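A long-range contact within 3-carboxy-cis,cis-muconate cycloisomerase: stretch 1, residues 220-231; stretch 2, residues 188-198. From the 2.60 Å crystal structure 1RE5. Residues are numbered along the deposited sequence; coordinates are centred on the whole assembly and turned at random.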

ATOM      1  N   THR D 220      16.672 -25.352  11.005  1.00 34.38           N
ATOM      2  CA  THR D 220      15.745 -26.457  11.083  1.00 34.42           C
ATOM      3  C   THR D 220      15.408 -26.925   9.664  1.00 33.44           C
ATOM      4  O   THR D 220      15.540 -26.173   8.695  1.00 33.75           O
ATOM      5  CB  THR D 220      14.452 -26.024  11.772  1.00 36.40           C
ATOM      6  OG1 THR D 220      14.769 -25.507  13.063  1.00 40.35           O
ATOM      7  CG2 THR D 220      13.491 -27.207  11.935  1.00 39.09           C
ATOM      8  N   LEU D 221      14.992 -28.178   9.550  1.00 31.41           N
ATOM      9  CA  LEU D 221      14.597 -28.745   8.283  1.00 29.78           C
ATOM     10  C   LEU D 221      13.064 -28.611   8.277  1.00 30.38           C
ATOM     11  O   LEU D 221      12.387 -29.119   9.177  1.00 31.47           O
ATOM     12  CB  LEU D 221      15.014 -30.211   8.227  1.00 28.24           C
ATOM     13  CG  LEU D 221      14.789 -30.901   6.884  1.00 29.80           C
ATOM     14  CD1 LEU D 221      15.683 -30.260   5.853  1.00 30.45           C
ATOM     15  CD2 LEU D 221      15.094 -32.380   6.991  1.00 29.86           C
ATOM     16  N   PRO D 222      12.498 -27.908   7.278  1.00 29.61           N
ATOM     17  CA  PRO D 222      11.039 -27.729   7.194  1.00 29.11           C
ATOM     18  C   PRO D 222      10.330 -29.012   6.770  1.00 28.96           C
ATOM     19  O   PRO D 222      10.965 -29.923   6.252  1.00 30.33           O
ATOM     20  CB  PRO D 222      10.896 -26.633   6.146  1.00 29.01           C
ATOM     21  CG  PRO D 222      12.017 -26.964   5.195  1.00 28.52           C
ATOM     22  CD  PRO D 222      13.173 -27.249   6.143  1.00 28.62           C
ATOM     23  N   GLU D 223       9.020 -29.088   6.971  1.00 27.59           N
ATOM     24  CA  GLU D 223       8.289 -30.285   6.582  1.00 27.22           C
ATOM     25  C   GLU D 223       8.498 -30.557   5.088  1.00 28.02           C
ATOM     26  O   GLU D 223       8.501 -31.709   4.652  1.00 29.46           O
ATOM     27  CB  GLU D 223       6.788 -30.141   6.901  1.00 28.76           C
ATOM     28  CG  GLU D 223       5.936 -29.347   5.891  1.00 31.23           C
ATOM     29  CD  GLU D 223       6.183 -27.832   5.899  1.00 33.27           C
ATOM     30  OE1 GLU D 223       7.109 -27.344   6.590  1.00 34.82           O
ATOM     31  OE2 GLU D 223       5.438 -27.121   5.196  1.00 34.55           O
ATOM     32  N   GLN D 224       8.689 -29.490   4.314  1.00 27.15           N
ATOM     33  CA  GLN D 224       8.898 -29.593   2.873  1.00 26.45           C
ATOM     34  C   GLN D 224       9.514 -28.306   2.355  1.00 26.29           C
ATOM     35  O   GLN D 224       9.507 -27.294   3.047  1.00 26.78           O
ATOM     36  CB  GLN D 224       7.565 -29.826   2.157  1.00 26.59           C
ATOM     37  CG  GLN D 224       6.486 -28.798   2.475  1.00 26.00           C
ATOM     38  CD  GLN D 224       5.111 -29.222   1.966  1.00 27.98           C
ATOM     39  OE1 GLN D 224       4.075 -28.895   2.562  1.00 27.60           O
ATOM     40  NE2 GLN D 224       5.094 -29.948   0.848  1.00 29.06           N
ATOM     41  N   PRO D 225      10.080 -28.333   1.133  1.00 26.53           N
ATOM     42  CA  PRO D 225      10.685 -27.123   0.557  1.00 25.91           C
ATOM     43  C   PRO D 225       9.587 -26.070   0.397  1.00 25.38           C
ATOM     44  O   PRO D 225       8.413 -26.417   0.302  1.00 25.59           O
ATOM     45  CB  PRO D 225      11.212 -27.614  -0.788  1.00 24.84           C
ATOM     46  CG  PRO D 225      11.581 -29.041  -0.500  1.00 24.10           C
ATOM     47  CD  PRO D 225      10.401 -29.519   0.314  1.00 25.09           C
ATOM     48  N   TRP D 226       9.955 -24.795   0.360  1.00 25.81           N
ATOM     49  CA  TRP D 226       8.949 -23.736   0.225  1.00 25.88           C
ATOM     50  C   TRP D 226       9.272 -22.683  -0.847  1.00 25.15           C
ATOM     51  O   TRP D 226       9.138 -21.487  -0.605  1.00 25.13           O
ATOM     52  CB  TRP D 226       8.732 -23.047   1.579  1.00 26.19           C
ATOM     53  CG  TRP D 226      10.016 -22.773   2.313  1.00 26.99           C
ATOM     54  CD1 TRP D 226      10.786 -23.681   2.982  1.00 27.20           C
ATOM     55  CD2 TRP D 226      10.719 -21.524   2.383  1.00 27.34           C
ATOM     56  NE1 TRP D 226      11.925 -23.079   3.462  1.00 28.01           N
ATOM     57  CE2 TRP D 226      11.910 -21.756   3.109  1.00 27.63           C
ATOM     58  CE3 TRP D 226      10.459 -20.230   1.899  1.00 27.41           C
ATOM     59  CZ2 TRP D 226      12.843 -20.745   3.362  1.00 27.50           C
ATOM     60  CZ3 TRP D 226      11.391 -19.221   2.151  1.00 27.30           C
ATOM     61  CH2 TRP D 226      12.569 -19.489   2.878  1.00 27.53           C
ATOM     62  N   HIS D 227       9.672 -23.133  -2.036  1.00 25.17           N
ATOM     63  CA  HIS D 227      10.008 -22.214  -3.122  1.00 25.60           C
ATOM     64  C   HIS D 227       8.903 -21.203  -3.445  1.00 25.09           C
ATOM     65  O   HIS D 227       9.200 -20.048  -3.773  1.00 25.55           O
ATOM     66  CB  HIS D 227      10.362 -22.984  -4.402  1.00 26.83           C
ATOM     67  CG  HIS D 227      11.567 -23.860  -4.269  1.00 29.13           C
ATOM     68  ND1 HIS D 227      12.744 -23.423  -3.698  1.00 30.57           N
ATOM     69  CD2 HIS D 227      11.774 -25.150  -4.619  1.00 30.26           C
ATOM     70  CE1 HIS D 227      13.623 -24.410  -3.696  1.00 30.32           C
ATOM     71  NE2 HIS D 227      13.060 -25.469  -4.248  1.00 31.54           N
ATOM     72  N   THR D 228       7.639 -21.625  -3.370  1.00 22.66           N
ATOM     73  CA  THR D 228       6.537 -20.718  -3.675  1.00 20.87           C
ATOM     74  C   THR D 228       5.501 -20.562  -2.545  1.00 21.61           C
ATOM     75  O   THR D 228       4.351 -20.153  -2.780  1.00 20.49           O
ATOM     76  CB  THR D 228       5.830 -21.113  -5.003  1.00 20.11           C
ATOM     77  OG1 THR D 228       5.245 -22.415  -4.894  1.00 20.63           O
ATOM     78  CG2 THR D 228       6.826 -21.125  -6.139  1.00 20.25           C
ATOM     79  N   GLN D 229       5.919 -20.903  -1.324  1.00 20.52           N
ATOM     80  CA  GLN D 229       5.091 -20.734  -0.130  1.00 21.51           C
ATOM     81  C   GLN D 229       5.942 -19.760   0.702  1.00 22.15           C
ATOM     82  O   GLN D 229       6.818 -20.185   1.472  1.00 23.54           O
ATOM     83  CB  GLN D 229       4.920 -22.063   0.609  1.00 20.51           C
ATOM     84  CG  GLN D 229       4.059 -23.115  -0.112  1.00 22.47           C
ATOM     85  CD  GLN D 229       2.614 -22.681  -0.335  1.00 21.94           C
ATOM     86  OE1 GLN D 229       2.119 -21.764   0.324  1.00 23.80           O
ATOM     87  NE2 GLN D 229       1.929 -23.353  -1.258  1.00 20.09           N
ATOM     88  N   ARG D 230       5.684 -18.461   0.547  1.00 20.23           N
ATOM     89  CA  ARG D 230       6.490 -17.440   1.213  1.00 19.43           C
ATOM     90  C   ARG D 230       5.977 -16.835   2.535  1.00 20.14           C
ATOM     91  O   ARG D 230       6.519 -15.820   3.004  1.00 19.48           O
ATOM     92  CB  ARG D 230       6.748 -16.311   0.214  1.00 18.69           C
ATOM     93  CG  ARG D 230       6.799 -16.771  -1.232  1.00 18.08           C
ATOM     94  CD  ARG D 230       8.016 -17.613  -1.474  1.00 18.01           C
ATOM     95  NE  ARG D 230       9.225 -16.799  -1.527  1.00 20.83           N
ATOM     96  CZ  ARG D 230      10.456 -17.293  -1.421  1.00 21.87           C
ATOM     97  NH1 ARG D 230      10.638 -18.599  -1.251  1.00 22.86           N
ATOM     98  NH2 ARG D 230      11.507 -16.489  -1.496  1.00 20.64           N
ATOM     99  N   ASP D 231       4.972 -17.447   3.154  1.00 18.83           N
ATOM    100  CA  ASP D 231       4.438 -16.890   4.388  1.00 20.07           C
ATOM    101  C   ASP D 231       5.489 -16.616   5.462  1.00 21.77           C
ATOM    102  O   ASP D 231       5.381 -15.636   6.201  1.00 22.46           O
ATOM    103  CB  ASP D 231       3.367 -17.804   4.955  1.00 20.69           C
ATOM    104  CG  ASP D 231       3.887 -19.183   5.224  1.00 21.93           C
ATOM    105  OD1 ASP D 231       3.892 -19.616   6.399  1.00 22.22           O
ATOM    106  OD2 ASP D 231       4.305 -19.826   4.244  1.00 23.75           O
TER
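Stretch 2 (188-198) LVLQFGGASGS

Stretch 2 leaves a helix at Leu188 and runs as an extended chain to Phe192. It then loops through Gly193 to Ser198. Stretch 1 is also without regular structure until Arg230, the N-cap of a helix. The two chains are joined by a single beta bridge, Thr220 to Val189, with CA atoms 4.6 Å apart. They advance in the same direction: Leu221 lies nearest Leu190, and Pro225 nearest Gly193, CA to CA 5.5 and 5.2 Å.

The bridge satisfies both backbone polar groups of Thr220. Its N donates to Leu188 O at 3.2 Å, and its O accepts from Leu190 N at 2.9 Å. Val189 CA also approaches Thr220 O, at 3.3 Å, as a CA-H...O contact. The carbonyl of Leu190 is satisfied by a side chain instead: Trp226 NE1 donates to Leu190 O at 3.2 Å, with that oxygen at the edge of the indole, near its plane.

Apolar contacts flank these bonds. Leu221 CD1 meets Leu190 CD2 at 4.0 Å. Pro222 CB lies 4.1 Å from Val189 CB, and Val189 CG2 is 3.9 Å from Trp226 CE2.

Gln191 has the largest covered area in the contact. The end of its side chain lies between the indole of Trp226 and the imidazole of His227, but its amide orientation is uncertain, so its polar partners remain open. Arg230 NH1 gives Trp226 O a weak hydrogen bond at 3.3 Å, within stretch 1. Gln229 N also donates weakly to Trp226 O at 3.3 Å, across a type I turn.

Farther along, Pro225 CG packs on Gly193 CA at 3.6 Å. A CB on Gly193 would clash with Pro225 CB and His227 NE2. Gly197 N donates to Gly194 O at 2.7 Å within the loop. His227 CD2 is 4.1 Å from Gly197 CA, which lies at the edge of the imidazole, near its plane.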

ATOM      1  N   LEU D 188      13.590 -19.587  10.728  1.00 26.97           N
ATOM      2  CA  LEU D 188      14.915 -20.147  10.508  1.00 26.92           C
ATOM      3  C   LEU D 188      14.899 -21.590  10.021  1.00 27.62           C
ATOM      4  O   LEU D 188      15.289 -22.510  10.747  1.00 29.23           O
ATOM      5  CB  LEU D 188      15.742 -20.029  11.793  1.00 26.33           C
ATOM      6  CG  LEU D 188      15.888 -18.595  12.321  1.00 25.94           C
ATOM      7  CD1 LEU D 188      16.799 -18.553  13.544  1.00 25.65           C
ATOM      8  CD2 LEU D 188      16.447 -17.717  11.218  1.00 25.74           C
ATOM      9  N   VAL D 189      14.443 -21.778   8.786  1.00 26.71           N
ATOM     10  CA  VAL D 189      14.386 -23.097   8.180  1.00 25.53           C
ATOM     11  C   VAL D 189      15.240 -23.117   6.918  1.00 26.31           C
ATOM     12  O   VAL D 189      15.526 -22.068   6.322  1.00 24.82           O
ATOM     13  CB  VAL D 189      12.938 -23.501   7.809  1.00 26.12           C
ATOM     14  CG1 VAL D 189      12.132 -23.760   9.070  1.00 23.76           C
ATOM     15  CG2 VAL D 189      12.281 -22.406   6.951  1.00 25.47           C
ATOM     16  N   LEU D 190      15.650 -24.320   6.525  1.00 26.88           N
ATOM     17  CA  LEU D 190      16.477 -24.502   5.346  1.00 27.85           C
ATOM     18  C   LEU D 190      15.616 -24.547   4.084  1.00 28.27           C
ATOM     19  O   LEU D 190      14.453 -24.955   4.135  1.00 27.93           O
ATOM     20  CB  LEU D 190      17.260 -25.813   5.458  1.00 27.76           C
ATOM     21  CG  LEU D 190      18.004 -26.233   4.183  1.00 27.08           C
ATOM     22  CD1 LEU D 190      19.301 -25.435   4.069  1.00 26.00           C
ATOM     23  CD2 LEU D 190      18.271 -27.730   4.209  1.00 26.80           C
ATOM     24  N   GLN D 191      16.188 -24.110   2.964  1.00 28.15           N
ATOM     25  CA  GLN D 191      15.492 -24.153   1.681  1.00 28.87           C
ATOM     26  C   GLN D 191      16.320 -25.072   0.796  1.00 30.35           C
ATOM     27  O   GLN D 191      17.337 -24.655   0.220  1.00 29.49           O
ATOM     28  CB  GLN D 191      15.418 -22.782   1.005  1.00 28.39           C
ATOM     29  CG  GLN D 191      14.638 -22.838  -0.306  1.00 26.22           C
ATOM     30  CD  GLN D 191      13.139 -22.955  -0.080  1.00 26.29           C
ATOM     31  OE1 GLN D 191      12.425 -21.945  -0.099  1.00 28.68           O
ATOM     32  NE2 GLN D 191      12.655 -24.174   0.153  1.00 21.45           N
ATOM     33  N   PHE D 192      15.883 -26.323   0.691  1.00 31.17           N
ATOM     34  CA  PHE D 192      16.600 -27.310  -0.107  1.00 30.89           C
ATOM     35  C   PHE D 192      15.582 -28.196  -0.810  1.00 29.75           C
ATOM     36  O   PHE D 192      15.025 -29.119  -0.208  1.00 29.99           O
ATOM     37  CB  PHE D 192      17.496 -28.142   0.821  1.00 32.27           C
ATOM     38  CG  PHE D 192      18.477 -29.020   0.104  1.00 32.75           C
ATOM     39  CD1 PHE D 192      19.362 -28.480  -0.833  1.00 32.72           C
ATOM     40  CD2 PHE D 192      18.544 -30.381   0.387  1.00 31.30           C
ATOM     41  CE1 PHE D 192      20.305 -29.290  -1.478  1.00 32.79           C
ATOM     42  CE2 PHE D 192      19.477 -31.192  -0.248  1.00 32.69           C
ATOM     43  CZ  PHE D 192      20.364 -30.645  -1.184  1.00 32.02           C
ATOM     44  N   GLY D 193      15.333 -27.913  -2.081  1.00 27.69           N
ATOM     45  CA  GLY D 193      14.360 -28.698  -2.805  1.00 26.47           C
ATOM     46  C   GLY D 193      14.780 -29.030  -4.215  1.00 27.49           C
ATOM     47  O   GLY D 193      14.167 -29.884  -4.851  1.00 28.73           O
ATOM     48  N   GLY D 194      15.820 -28.366  -4.714  1.00 27.00           N
ATOM     49  CA  GLY D 194      16.271 -28.638  -6.068  1.00 27.16           C
ATOM     50  C   GLY D 194      15.285 -28.176  -7.138  1.00 28.78           C
ATOM     51  O   GLY D 194      14.171 -27.742  -6.835  1.00 27.98           O
ATOM     52  N   ALA D 195      15.703 -28.300  -8.396  1.00 29.67           N
ATOM     53  CA  ALA D 195      14.935 -27.881  -9.568  1.00 29.94           C
ATOM     54  C   ALA D 195      13.436 -27.687  -9.404  1.00 31.29           C
ATOM     55  O   ALA D 195      12.911 -26.626  -9.758  1.00 32.37           O
ATOM     56  CB  ALA D 195      15.188 -28.827 -10.720  1.00 31.03           C
ATOM     57  N   SER D 196      12.730 -28.695  -8.902  1.00 30.42           N
ATOM     58  CA  SER D 196      11.292 -28.556  -8.741  1.00 29.74           C
ATOM     59  C   SER D 196      10.823 -28.921  -7.344  1.00 30.10           C
ATOM     60  O   SER D 196       9.640 -29.207  -7.134  1.00 29.50           O
ATOM     61  CB  SER D 196      10.564 -29.416  -9.772  1.00 30.12           C
ATOM     62  OG  SER D 196      10.808 -30.791  -9.551  1.00 30.34           O
ATOM     63  N   GLY D 197      11.753 -28.910  -6.393  1.00 30.88           N
ATOM     64  CA  GLY D 197      11.420 -29.240  -5.018  1.00 31.34           C
ATOM     65  C   GLY D 197      11.239 -30.721  -4.723  1.00 32.44           C
ATOM     66  O   GLY D 197      10.772 -31.085  -3.645  1.00 32.88           O
ATOM     67  N   SER D 198      11.603 -31.585  -5.664  1.00 33.42           N
ATOM     68  CA  SER D 198      11.463 -33.027  -5.460  1.00 34.95           C
ATOM     69  C   SER D 198      12.764 -33.624  -4.933  1.00 35.10           C
ATOM     70  O   SER D 198      12.776 -34.721  -4.362  1.00 34.80           O
ATOM     71  CB  SER D 198      11.113 -33.704  -6.774  1.00 36.33           C
ATOM     72  OG  SER D 198      12.119 -33.418  -7.733  1.00 40.35           O
TER